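ABC transporter, substrate-binding protein (PDB 4EDP) probably binds a solute outside the cell membrane and delivers it to the permease of an ABC transporter, as other bacterial extracellular solute-binding proteins do. Local coordinates at residues G142-P147 against P249-V254; N166-P171 against I231-A236; I89-E94 against N265-N270. All coordinates share one frame; numbering follows the deposited sequence. Where two conformers were deposited one is given.

Contact 1: G142-P147 against P249-V254; sequences GIVVDP and PEVINV
The flat groups of this contact are a proline ring, a side-chain amide and the peptide planes themselves. The ring of P147 turns its CD corner to the peptide that precedes V251, with CD of P147 3.1 Å from E250 O, while the P147 ring and I252 cross obliquely, CG of the one touching CG2 of the other (4.2 Å). At the far end the amide of N253, its CG anti to the backbone N (chi1 -172°), reaches back so that OD1 lies 3.6 Å from CA of G142. Between these ends the main chains of 142-145 and 252-254 are joined by four hydrogen bonds. V254 O receives the N-H of I143 in its carbonyl plane and almost perfectly straight, 2.8 Å from I143 N. The return bond, from V254 N to I143 O, is equally short, but its donor stands above the carbonyl plane. V145 and I252 exchange a second pair of bonds, both in plane, and CA of V144 adds a weaker C-H contact to I252 O.

Side chains alternate across the two strands. On one face I143, V145, I252 and V254 line up, with V145 CG2 meeting V254 CG2 at 4.0 Å and V145 CB resting on I252 CG1; I153, W156 and L159 continue this layer around I143. On the other face V144 CG1 lies 3.9 Å from V251 CB, and F226 and F241 of two helices close over both valines. D146 OD1 is hydrogen-bonded to S148 OG. The whole is a regular antiparallel pairing, in which the short strand 252-254 lies beside the end of strand 135-145 in one lobe of a periplasmic-binding-protein fold.

Contact 2: N166-P171 against I231-A236; sequences NKIAIP and IVAAVA
Strand 168-171 runs parallel to strand 233-236, at 12° between their directions, as expected in the alpha/beta lobe of a periplasmic-binding-protein fold, where helices link parallel strands. Small residues set the shape of the pairing. On one face the methyl groups of A169 and A234 sit 4.1 Å apart, and the shallow hollow beside A169 takes the tip of I231, whose CD1 comes to 3.9 Å from A169 CB. I231 reaches it because CG1 lies in the crowded position between the backbone N and the carbonyl carbon (chi1 59°) and the chain is then fully extended. L222, M225 and F226 of helix 219-227 pack against this face.

On the opposite face I168 lays CG2 against the methyl of A233, while its longer branch leads away from the partner strand. Further along, V235 is the bump: its CB and CG1 press on CD of P171, crossing the ring obliquely, and M181 of helix 178-189 and L159 add to its surroundings. At the other end the aliphatic part of K167 lies alongside V232, pointing the same way, with CD of K167 3.8 Å from V232 CG2.

The main chains are joined through A169, whose N-H goes to A233 O and whose oxygen receives V235 N, nearly along the C=O axis. Just before the strands begin, one carbonyl oxygen is gripped twice: K167 O takes V232 N at 2.8 Å in its carbonyl plane and A233 N at 3.2 Å almost along the C=O axis.

Contact 3: I89-E94 against N265-N270; sequences ITYLAE and NTININ. With ACT (acetate ion), chain E.
I267 and Y91 lie side by side, pointing the same way from neighbouring strands, and the isoleucine covers one face of the phenol ring. I267 CG1, placed beside the backbone N (chi1 -51°), stands 4.0 Å from the centroid of the Y91 ring in a CH-pi contact, offset toward the rim; I267 CD1 runs on to CZ. At the ring edge, in its plane, lies the O of an acetate, probably from the crystallisation liquor, which accepts a 2.6 Å hydrogen bond from Y91 OH; Y136 meets Y91 edge-to-face. I89 points alongside I267 too, its CD1 3.9 Å from I267 CG2, and F282 of helix 276-286 touches both I89 and Y91. These residues share one face of an antiparallel strand pair in the central sheet of a lobe of the periplasmic-binding-protein fold, with straight backbone bonds tying T90 to N268 and L92 to T266. On the other face T90 and N270 cross at about a right angle. A water bridges the same side: it donates to T90 O at 2.9 Å, bonds to T266 OG1, and accepts from N268 ND2 at 2.8 Å, while N268 OD1 is held by the backbone N-H of G133.

In the fold
Contacts 1 and 2 are two steps across one sheet, their centres 10 Å apart: strand 135-145 lies between strands 252-254 and 233-237, and V144 N meets A234 O at 2.8 Å while D146 N meets V232 O at 2.8 Å, both probable hydrogen bonds. Contact 3 belongs to the opposite side of the chain's centre, about 32 Å from contact 1 and 31 Å from contact 2, centre to centre. Strand 262-269 pairs with both 89-93 and 135-145, so the sheet runs on between the two regions, consistent with two lobes joined by crossing strands. The acetate bound to Y91 may mark a pocket; a second acetate lies about 5 Å from the Y91 side chain.

Contact 1: G142-P147 against P249-V254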
ATOM      1  N   GLY A 142       7.609  -2.319  -8.325  1.00 10.98           N
ATOM      2  CA  GLY A 142       8.299  -2.376  -9.593  1.00 11.15           C
ATOM      3  C   GLY A 142       9.236  -3.548  -9.508  1.00 10.84           C
ATOM      4  O   GLY A 142       9.263  -4.275  -8.487  1.00 12.50           O
ATOM      5  N   ILE A 143       9.973  -3.775 -10.591  1.00 11.31           N
ATOM      6  CA  ILE A 143      10.994  -4.817 -10.590  1.00 11.50           C
ATOM      7  C   ILE A 143      12.335  -4.077 -10.462  1.00 11.70           C
ATOM      8  O   ILE A 143      12.778  -3.367 -11.377  1.00 12.52           O
ATOM      9  CB  ILE A 143      11.018  -5.656 -11.872  1.00 11.68           C
ATOM     10  CG1 ILE A 143       9.634  -6.261 -12.161  1.00 12.95           C
ATOM     11  CG2 ILE A 143      12.090  -6.762 -11.730  1.00 10.29           C
ATOM     12  CD1 ILE A 143       9.547  -7.003 -13.506  1.00 13.73           C
ATOM     13  N   VAL A 144      12.964  -4.204  -9.308  1.00 11.51           N
ATOM     14  CA  VAL A 144      14.266  -3.595  -9.082  1.00 12.40           C
ATOM     15  C   VAL A 144      15.250  -4.561  -9.693  1.00 12.91           C
ATOM     16  O   VAL A 144      15.260  -5.750  -9.340  1.00 13.76           O
ATOM     17  CB  VAL A 144      14.533  -3.382  -7.589  1.00 12.68           C
ATOM     18  CG1 VAL A 144      15.952  -2.744  -7.367  1.00 10.81           C
ATOM     19  CG2 VAL A 144      13.428  -2.521  -7.013  1.00 13.99           C
ATOM     20  N   VAL A 145      16.068  -4.061 -10.619  1.00 12.41           N
ATOM     21  CA  VAL A 145      16.986  -4.883 -11.376  1.00 14.05           C
ATOM     22  C   VAL A 145      18.411  -4.377 -11.393  1.00 14.32           C
ATOM     23  O   VAL A 145      18.644  -3.172 -11.480  1.00 13.04           O
ATOM     24  CB  VAL A 145      16.522  -4.933 -12.886  1.00 14.70           C
ATOM     25  CG1 VAL A 145      17.513  -5.752 -13.751  1.00 17.65           C
ATOM     26  CG2 VAL A 145      15.108  -5.494 -13.017  1.00 14.90           C
ATOM     27  N   ASP A 146      19.372  -5.296 -11.280  1.00 15.84           N
ATOM     28  CA  ASP A 146      20.804  -4.960 -11.406  1.00 17.42           C
ATOM     29  C   ASP A 146      21.098  -5.212 -12.890  1.00 17.88           C
ATOM     30  O   ASP A 146      21.221  -6.356 -13.308  1.00 18.37           O
ATOM     31  CB  ASP A 146      21.676  -5.873 -10.543  1.00 18.74           C
ATOM     32  CG  ASP A 146      23.159  -5.676 -10.798  1.00 22.38           C
ATOM     33  OD1 ASP A 146      23.535  -4.754 -11.559  1.00 20.54           O
ATOM     34  OD2 ASP A 146      23.958  -6.474 -10.256  1.00 26.22           O
ATOM     35  N   PRO A 147      21.197  -4.147 -13.690  1.00 19.54           N
ATOM     36  CA  PRO A 147      21.364  -4.319 -15.126  1.00 21.57           C
ATOM     37  C   PRO A 147      22.728  -4.867 -15.538  1.00 24.65           C
ATOM     38  O   PRO A 147      22.860  -5.392 -16.643  1.00 26.16           O
ATOM     39  CB  PRO A 147      21.133  -2.898 -15.669  1.00 22.73           C
ATOM     40  CG  PRO A 147      21.565  -2.009 -14.563  1.00 21.96           C
ATOM     41  CD  PRO A 147      21.215  -2.725 -13.295  1.00 19.21           C
ATOM     42  N   PRO A 249      23.838   1.720  -6.162  1.00 25.09           N
ATOM     43  CA  PRO A 249      23.260   2.752  -7.049  1.00 25.25           C
ATOM     44  C   PRO A 249      23.002   2.392  -8.517  1.00 23.05           C
ATOM     45  O   PRO A 249      22.208   3.070  -9.168  1.00 25.92           O
ATOM     46  CB  PRO A 249      24.241   3.933  -6.911  1.00 27.22           C
ATOM     47  CG  PRO A 249      25.463   3.355  -6.334  1.00 27.61           C
ATOM     48  CD  PRO A 249      25.045   2.221  -5.480  1.00 27.60           C
ATOM     49  N   GLU A 250      23.639   1.338  -9.017  0.50 22.70           N
ATOM     50  CA  GLU A 250      23.423   0.908 -10.402  0.50 21.18           C
ATOM     51  C   GLU A 250      22.051   0.249 -10.654  0.50 18.38           C
ATOM     52  O   GLU A 250      21.692   0.009 -11.809  0.50 16.53           O
ATOM     53  CB  GLU A 250      24.555  -0.029 -10.870  0.50 22.00           C
ATOM     54  CG  GLU A 250      25.950   0.644 -10.924  0.50 24.82           C
ATOM     55  CD  GLU A 250      27.056  -0.244 -11.505  0.50 27.93           C
ATOM     56  OE1 GLU A 250      28.241   0.162 -11.440  0.50 30.56           O
ATOM     57  OE2 GLU A 250      26.759  -1.344 -12.026  0.50 29.40           O
ATOM     58  N   VAL A 251      21.276  -0.045  -9.604  1.00 15.92           N
ATOM     59  CA  VAL A 251      19.986  -0.700  -9.817  1.00 14.35           C
ATOM     60  C   VAL A 251      19.006   0.263 -10.515  1.00 13.01           C
ATOM     61  O   VAL A 251      19.135   1.483 -10.390  1.00 12.75           O
ATOM     62  CB  VAL A 251      19.321  -1.276  -8.528  1.00 14.64           C
ATOM     63  CG1 VAL A 251      20.183  -2.422  -7.928  1.00 14.23           C
ATOM     64  CG2 VAL A 251      19.023  -0.157  -7.507  1.00 14.42           C
ATOM     65  N   ILE A 252      18.105  -0.320 -11.299  1.00 11.43           N
ATOM     66  CA  ILE A 252      17.037   0.388 -11.994  1.00 10.89           C
ATOM     67  C   ILE A 252      15.679  -0.163 -11.539  1.00 11.08           C
ATOM     68  O   ILE A 252      15.576  -1.291 -11.026  1.00 11.02           O
ATOM     69  CB  ILE A 252      17.191   0.265 -13.548  1.00 10.59           C
ATOM     70  CG1 ILE A 252      17.019  -1.177 -14.025  1.00 11.64           C
ATOM     71  CG2 ILE A 252      18.557   0.815 -13.971  1.00 13.32           C
ATOM     72  CD1 ILE A 252      17.105  -1.339 -15.568  1.00 14.37           C
ATOM     73  N   ASN A 253      14.640   0.649 -11.730  1.00 11.70           N
ATOM     74  CA  ASN A 253      13.282   0.302 -11.360  1.00 10.31           C
ATOM     75  C   ASN A 253      12.452   0.155 -12.621  1.00 11.46           C
ATOM     76  O   ASN A 253      12.065   1.150 -13.257  1.00 10.54           O
ATOM     77  CB  ASN A 253      12.711   1.408 -10.480  1.00 10.92           C
ATOM     78  CG  ASN A 253      11.383   1.063  -9.884  1.00 12.18           C
ATOM     79  OD1 ASN A 253      11.098  -0.092  -9.565  1.00 17.25           O
ATOM     80  ND2 ASN A 253      10.550   2.095  -9.680  1.00 17.28           N
ATOM     81  N   VAL A 254      12.194  -1.085 -12.976  1.00 10.78           N
ATOM     82  CA  VAL A 254      11.437  -1.418 -14.174  1.00 11.40           C
ATOM     83  C   VAL A 254       9.946  -1.498 -13.845  1.00 11.54           C
ATOM     84  O   VAL A 254       9.548  -2.207 -12.915  1.00 12.33           O
ATOM     85  CB  VAL A 254      11.931  -2.774 -14.792  1.00 10.85           C
ATOM     86  CG1 VAL A 254      11.024  -3.232 -15.911  1.00 13.10           C
ATOM     87  CG2 VAL A 254      13.391  -2.665 -15.274  1.00 11.03           C
TER

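Contact 2: N166-P171 against I231-A236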
ATOM      1  N   ASN A 166      17.767 -19.046  -9.306  1.00 14.03           N
ATOM      2  CA  ASN A 166      18.424 -18.610  -8.087  1.00 13.42           C
ATOM      3  C   ASN A 166      18.811 -17.122  -8.128  1.00 14.59           C
ATOM      4  O   ASN A 166      19.853 -16.758  -7.596  1.00 15.27           O
ATOM      5  CB  ASN A 166      19.719 -19.418  -7.877  1.00 15.32           C
ATOM      6  CG  ASN A 166      19.543 -20.918  -8.078  1.00 16.32           C
ATOM      7  OD1 ASN A 166      20.313 -21.547  -8.826  1.00 19.24           O
ATOM      8  ND2 ASN A 166      18.553 -21.502  -7.417  1.00 12.84           N
ATOM      9  N   LYS A 167      17.987 -16.260  -8.721  1.00 11.67           N
ATOM     10  CA  LYS A 167      18.375 -14.826  -8.823  1.00 13.42           C
ATOM     11  C   LYS A 167      17.313 -13.788  -8.456  1.00 12.39           C
ATOM     12  O   LYS A 167      17.576 -12.595  -8.578  1.00 13.59           O
ATOM     13  CB  LYS A 167      18.886 -14.544 -10.236  1.00 14.36           C
ATOM     14  CG  LYS A 167      20.235 -15.114 -10.549  1.00 20.21           C
ATOM     15  CD  LYS A 167      20.653 -14.756 -11.962  1.00 28.33           C
ATOM     16  CE  LYS A 167      22.161 -14.881 -12.145  1.00 31.10           C
ATOM     17  NZ  LYS A 167      22.686 -16.203 -11.762  1.00 28.14           N
ATOM     18  N   ILE A 168      16.112 -14.197  -8.033  1.00 11.88           N
ATOM     19  CA  ILE A 168      15.108 -13.190  -7.664  1.00 11.93           C
ATOM     20  C   ILE A 168      14.561 -13.326  -6.249  1.00 12.81           C
ATOM     21  O   ILE A 168      14.632 -14.387  -5.634  1.00 13.31           O
ATOM     22  CB  ILE A 168      13.874 -13.156  -8.660  1.00 11.06           C
ATOM     23  CG1 ILE A 168      12.850 -14.250  -8.389  1.00 12.29           C
ATOM     24  CG2 ILE A 168      14.336 -13.179 -10.141  1.00 13.15           C
ATOM     25  CD1 ILE A 168      11.603 -14.143  -9.301  1.00 12.95           C
ATOM     26  N   ALA A 169      14.044 -12.213  -5.736  1.00 12.50           N
ATOM     27  CA  ALA A 169      13.361 -12.184  -4.444  1.00 13.37           C
ATOM     28  C   ALA A 169      11.961 -11.610  -4.683  1.00 12.36           C
ATOM     29  O   ALA A 169      11.796 -10.672  -5.481  1.00 12.71           O
ATOM     30  CB  ALA A 169      14.123 -11.341  -3.405  1.00 13.08           C
ATOM     31  N   ILE A 170      10.974 -12.170  -3.995  1.00 12.00           N
ATOM     32  CA  ILE A 170       9.589 -11.731  -4.103  1.00 12.76           C
ATOM     33  C   ILE A 170       9.031 -11.534  -2.681  1.00 12.89           C
ATOM     34  O   ILE A 170       9.496 -12.154  -1.717  1.00 14.82           O
ATOM     35  CB  ILE A 170       8.716 -12.717  -4.923  1.00 12.24           C
ATOM     36  CG1 ILE A 170       8.576 -14.063  -4.208  1.00 14.99           C
ATOM     37  CG2 ILE A 170       9.317 -12.910  -6.353  1.00 11.66           C
ATOM     38  CD1 ILE A 170       7.768 -15.145  -4.985  1.00 14.51           C
ATOM     39  N   PRO A 171       8.052 -10.640  -2.539  1.00 12.93           N
ATOM     40  CA  PRO A 171       7.464 -10.400  -1.240  1.00 13.54           C
ATOM     41  C   PRO A 171       6.645 -11.583  -0.763  1.00 13.33           C
ATOM     42  O   PRO A 171       5.966 -12.246  -1.569  1.00 14.29           O
ATOM     43  CB  PRO A 171       6.550  -9.189  -1.489  1.00 13.49           C
ATOM     44  CG  PRO A 171       6.180  -9.301  -2.899  1.00 14.90           C
ATOM     45  CD  PRO A 171       7.439  -9.792  -3.576  1.00 13.52           C
ATOM     46  N   ILE A 231      21.007 -11.734  -5.479  1.00 18.38           N
ATOM     47  CA  ILE A 231      19.900 -11.586  -6.412  1.00 17.54           C
ATOM     48  C   ILE A 231      20.258 -10.522  -7.438  1.00 17.56           C
ATOM     49  O   ILE A 231      21.090  -9.644  -7.188  1.00 17.74           O
ATOM     50  CB  ILE A 231      18.548 -11.218  -5.717  1.00 16.63           C
ATOM     51  CG1 ILE A 231      18.670  -9.900  -4.936  1.00 15.36           C
ATOM     52  CG2 ILE A 231      18.070 -12.346  -4.788  1.00 15.67           C
ATOM     53  CD1 ILE A 231      17.388  -9.446  -4.211  1.00 14.27           C
ATOM     54  N   VAL A 232      19.626 -10.646  -8.597  1.00 17.41           N
ATOM     55  CA  VAL A 232      19.734  -9.726  -9.727  1.00 18.31           C
ATOM     56  C   VAL A 232      18.448  -8.911  -9.849  1.00 15.95           C
ATOM     57  O   VAL A 232      18.443  -7.825 -10.430  1.00 16.65           O
ATOM     58  CB  VAL A 232      19.902 -10.522 -11.038  1.00 17.92           C
ATOM     59  CG1 VAL A 232      19.572  -9.685 -12.247  1.00 23.26           C
ATOM     60  CG2 VAL A 232      21.321 -11.105 -11.113  1.00 20.90           C
ATOM     61  N   ALA A 233      17.341  -9.453  -9.333  1.00 14.79           N
ATOM     62  CA  ALA A 233      16.039  -8.773  -9.416  1.00 13.62           C
ATOM     63  C   ALA A 233      15.135  -9.033  -8.226  1.00 13.74           C
ATOM     64  O   ALA A 233      15.212 -10.086  -7.587  1.00 12.64           O
ATOM     65  CB  ALA A 233      15.292  -9.201 -10.700  1.00 13.82           C
ATOM     66  N   ALA A 234      14.284  -8.063  -7.916  1.00 12.39           N
ATOM     67  CA  ALA A 234      13.296  -8.231  -6.854  1.00 13.06           C
ATOM     68  C   ALA A 234      12.016  -7.465  -7.152  1.00 13.71           C
ATOM     69  O   ALA A 234      12.058  -6.354  -7.699  1.00 12.96           O
ATOM     70  CB  ALA A 234      13.853  -7.779  -5.474  1.00 13.07           C
ATOM     71  N   VAL A 235      10.877  -8.064  -6.835  1.00 12.66           N
ATOM     72  CA  VAL A 235       9.610  -7.348  -6.929  1.00 11.94           C
ATOM     73  C   VAL A 235       9.593  -6.583  -5.607  1.00 12.82           C
ATOM     74  O   VAL A 235       9.628  -7.194  -4.541  1.00 14.13           O
ATOM     75  CB  VAL A 235       8.402  -8.282  -7.040  1.00 12.80           C
ATOM     76  CG1 VAL A 235       7.104  -7.504  -6.897  1.00 12.31           C
ATOM     77  CG2 VAL A 235       8.453  -9.073  -8.337  1.00 12.63           C
ATOM     78  N   ALA A 236       9.556  -5.261  -5.668  1.00 11.91           N
ATOM     79  CA  ALA A 236       9.664  -4.457  -4.469  1.00 12.65           C
ATOM     80  C   ALA A 236       8.984  -3.098  -4.584  1.00 11.12           C
ATOM     81  O   ALA A 236       8.785  -2.571  -5.669  1.00 13.11           O
ATOM     82  CB  ALA A 236      11.126  -4.248  -4.164  1.00 13.89           C
TER

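Contact 3: I89-E94 against N265-N270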
ATOM      1  N   ILE A  89     -11.507   8.499  14.433  1.00 22.30           N
ATOM      2  CA  ILE A  89     -11.063   8.141  13.092  1.00 21.44           C
ATOM      3  C   ILE A  89      -9.897   7.180  13.154  1.00 20.39           C
ATOM      4  O   ILE A  89      -9.072   7.242  14.068  1.00 20.50           O
ATOM      5  CB  ILE A  89     -10.715   9.330  12.209  1.00 22.52           C
ATOM      6  CG1 ILE A  89      -9.536  10.094  12.743  1.00 24.44           C
ATOM      7  CG2 ILE A  89     -11.932  10.248  12.001  1.00 25.43           C
ATOM      8  CD1 ILE A  89      -8.934  10.952  11.687  1.00 27.08           C
ATOM      9  N   THR A  90      -9.831   6.315  12.148  1.00 18.00           N
ATOM     10  CA  THR A  90      -8.845   5.262  12.097  1.00 18.39           C
ATOM     11  C   THR A  90      -8.064   5.194  10.797  1.00 16.58           C
ATOM     12  O   THR A  90      -8.645   5.098   9.706  1.00 14.23           O
ATOM     13  CB  THR A  90      -9.562   3.910  12.293  1.00 18.47           C
ATOM     14  OG1 THR A  90     -10.230   3.896  13.573  1.00 18.58           O
ATOM     15  CG2 THR A  90      -8.586   2.737  12.207  1.00 21.15           C
ATOM     16  N   TYR A  91      -6.747   5.258  10.930  1.00 15.87           N
ATOM     17  CA  TYR A  91      -5.811   5.127   9.802  1.00 15.62           C
ATOM     18  C   TYR A  91      -5.357   3.658   9.723  1.00 15.83           C
ATOM     19  O   TYR A  91      -4.864   3.108  10.709  1.00 16.94           O
ATOM     20  CB  TYR A  91      -4.553   5.981  10.013  1.00 15.59           C
ATOM     21  CG  TYR A  91      -4.595   7.468   9.727  1.00 17.41           C
ATOM     22  CD1 TYR A  91      -5.178   8.363  10.605  1.00 19.17           C
ATOM     23  CD2 TYR A  91      -3.960   7.986   8.605  1.00 18.71           C
ATOM     24  CE1 TYR A  91      -5.162   9.740  10.347  1.00 20.35           C
ATOM     25  CE2 TYR A  91      -3.943   9.340   8.341  1.00 18.20           C
ATOM     26  CZ  TYR A  91      -4.547  10.216   9.217  1.00 20.50           C
ATOM     27  OH  TYR A  91      -4.514  11.559   8.961  1.00 19.93           O
ATOM     28  N   LEU A  92      -5.524   3.020   8.566  1.00 15.31           N
ATOM     29  CA  LEU A  92      -5.083   1.637   8.353  1.00 15.42           C
ATOM     30  C   LEU A  92      -4.698   1.399   6.904  1.00 15.12           C
ATOM     31  O   LEU A  92      -5.113   2.132   5.997  1.00 14.03           O
ATOM     32  CB  LEU A  92      -6.210   0.623   8.665  1.00 14.69           C
ATOM     33  CG  LEU A  92      -6.728   0.455  10.106  1.00 16.13           C
ATOM     34  CD1 LEU A  92      -8.073  -0.291  10.140  1.00 15.56           C
ATOM     35  CD2 LEU A  92      -5.665  -0.241  10.945  1.00 15.49           C
ATOM     36  N   ALA A  93      -3.880   0.374   6.693  1.00 16.80           N
ATOM     37  CA  ALA A  93      -3.600  -0.095   5.351  1.00 15.48           C
ATOM     38  C   ALA A  93      -4.964  -0.615   4.861  1.00 15.46           C
ATOM     39  O   ALA A  93      -5.758  -1.145   5.648  1.00 15.36           O
ATOM     40  CB  ALA A  93      -2.565  -1.216   5.365  1.00 16.88           C
ATOM     41  N   GLU A  94      -5.254  -0.461   3.576  1.00 15.09           N
ATOM     42  CA  GLU A  94      -6.563  -0.873   3.055  1.00 14.25           C
ATOM     43  C   GLU A  94      -6.945  -2.326   3.411  1.00 14.93           C
ATOM     44  O   GLU A  94      -8.117  -2.601   3.717  1.00 14.66           O
ATOM     45  CB  GLU A  94      -6.627  -0.672   1.531  1.00 13.96           C
ATOM     46  CG  GLU A  94      -8.023  -0.925   1.001  1.00 16.60           C
ATOM     47  CD  GLU A  94      -8.152  -0.888  -0.502  1.00 20.40           C
ATOM     48  OE1 GLU A  94      -7.122  -0.817  -1.206  1.00 18.51           O
ATOM     49  OE2 GLU A  94      -9.314  -0.965  -0.966  1.00 21.82           O
ATOM     50  N   ASN A 265      -3.425   3.404   1.876  1.00 12.08           N
ATOM     51  CA  ASN A 265      -3.729   3.499   3.290  1.00 12.43           C
ATOM     52  C   ASN A 265      -4.970   4.391   3.271  1.00 12.01           C
ATOM     53  O   ASN A 265      -5.049   5.334   2.482  1.00 12.98           O
ATOM     54  CB  ASN A 265      -2.613   4.121   4.127  1.00 12.31           C
ATOM     55  CG  ASN A 265      -1.370   3.252   4.164  1.00 17.23           C
ATOM     56  OD1 ASN A 265      -1.443   2.033   3.969  1.00 16.00           O
ATOM     57  ND2 ASN A 265      -0.237   3.864   4.444  1.00 19.33           N
ATOM     58  N   THR A 266      -5.932   4.108   4.137  1.00 12.79           N
ATOM     59  CA  THR A 266      -7.175   4.846   4.154  1.00 13.79           C
ATOM     60  C   THR A 266      -7.518   5.390   5.530  1.00 14.55           C
ATOM     61  O   THR A 266      -6.926   4.989   6.525  1.00 13.45           O
ATOM     62  CB  THR A 266      -8.348   3.919   3.738  1.00 13.58           C
ATOM     63  OG1 THR A 266      -8.572   2.923   4.743  1.00 13.07           O
ATOM     64  CG2 THR A 266      -8.090   3.247   2.380  1.00 12.19           C
ATOM     65  N   ILE A 267      -8.488   6.301   5.578  1.00 13.95           N
ATOM     66  CA  ILE A 267      -8.965   6.855   6.853  1.00 14.78           C
ATOM     67  C   ILE A 267     -10.463   6.599   6.926  1.00 14.37           C
ATOM     68  O   ILE A 267     -11.211   6.968   6.010  1.00 15.99           O
ATOM     69  CB  ILE A 267      -8.767   8.384   6.990  1.00 14.71           C
ATOM     70  CG1 ILE A 267      -7.342   8.797   6.673  1.00 19.24           C
ATOM     71  CG2 ILE A 267      -9.188   8.858   8.403  1.00 17.12           C
ATOM     72  CD1 ILE A 267      -7.138  10.310   6.604  1.00 19.73           C
ATOM     73  N   ASN A 268     -10.886   5.960   8.011  1.00 14.86           N
ATOM     74  CA  ASN A 268     -12.287   5.653   8.276  1.00 15.19           C
ATOM     75  C   ASN A 268     -12.826   6.358   9.511  1.00 16.94           C
ATOM     76  O   ASN A 268     -12.060   6.727  10.427  1.00 16.55           O
ATOM     77  CB  ASN A 268     -12.434   4.142   8.480  1.00 15.37           C
ATOM     78  CG  ASN A 268     -12.559   3.412   7.194  1.00 15.80           C
ATOM     79  OD1 ASN A 268     -13.657   3.329   6.641  1.00 15.27           O
ATOM     80  ND2 ASN A 268     -11.439   2.844   6.704  1.00 12.03           N
ATOM     81  N   ILE A 269     -14.137   6.550   9.529  1.00 16.18           N
ATOM     82  CA  ILE A 269     -14.809   7.117  10.678  1.00 17.62           C
ATOM     83  C   ILE A 269     -15.416   5.965  11.476  1.00 18.95           C
ATOM     84  O   ILE A 269     -16.168   5.147  10.945  1.00 18.19           O
ATOM     85  CB  ILE A 269     -15.940   8.106  10.295  1.00 17.53           C
ATOM     86  CG1 ILE A 269     -15.367   9.311   9.549  1.00 18.04           C
ATOM     87  CG2 ILE A 269     -16.668   8.580  11.557  1.00 18.53           C
ATOM     88  CD1 ILE A 269     -16.412  10.385   9.168  1.00 19.67           C
ATOM     89  N   ASN A 270     -15.069   5.879  12.754  1.00 19.98           N
ATOM     90  CA  ASN A 270     -15.613   4.813  13.596  1.00 21.30           C
ATOM     91  C   ASN A 270     -17.097   5.009  13.866  1.00 22.05           C
ATOM     92  O   ASN A 270     -17.560   6.101  14.153  1.00 22.35           O
ATOM     93  CB  ASN A 270     -14.833   4.667  14.896  1.00 22.42           C
ATOM     94  CG  ASN A 270     -13.420   4.276  14.656  1.00 21.26           C
ATOM     95  OD1 ASN A 270     -12.679   4.988  13.969  1.00 22.11           O
ATOM     96  ND2 ASN A 270     -13.008   3.139  15.230  1.00 22.91           N
TER
HETATM   97  C   ACT E 403      -1.814  11.960   6.691  1.00 27.30           C
HETATM   98  O   ACT E 403      -2.983  12.346   6.965  1.00 25.80           O
HETATM   99  OXT ACT E 403      -1.402  12.203   5.526  1.00 27.78           O
HETATM  100  CH3 ACT E 403      -0.939  11.256   7.687  1.00 25.30           C
HETATM  101  O   HOH W   1      -8.815   2.992   7.782  1.00 14.48           O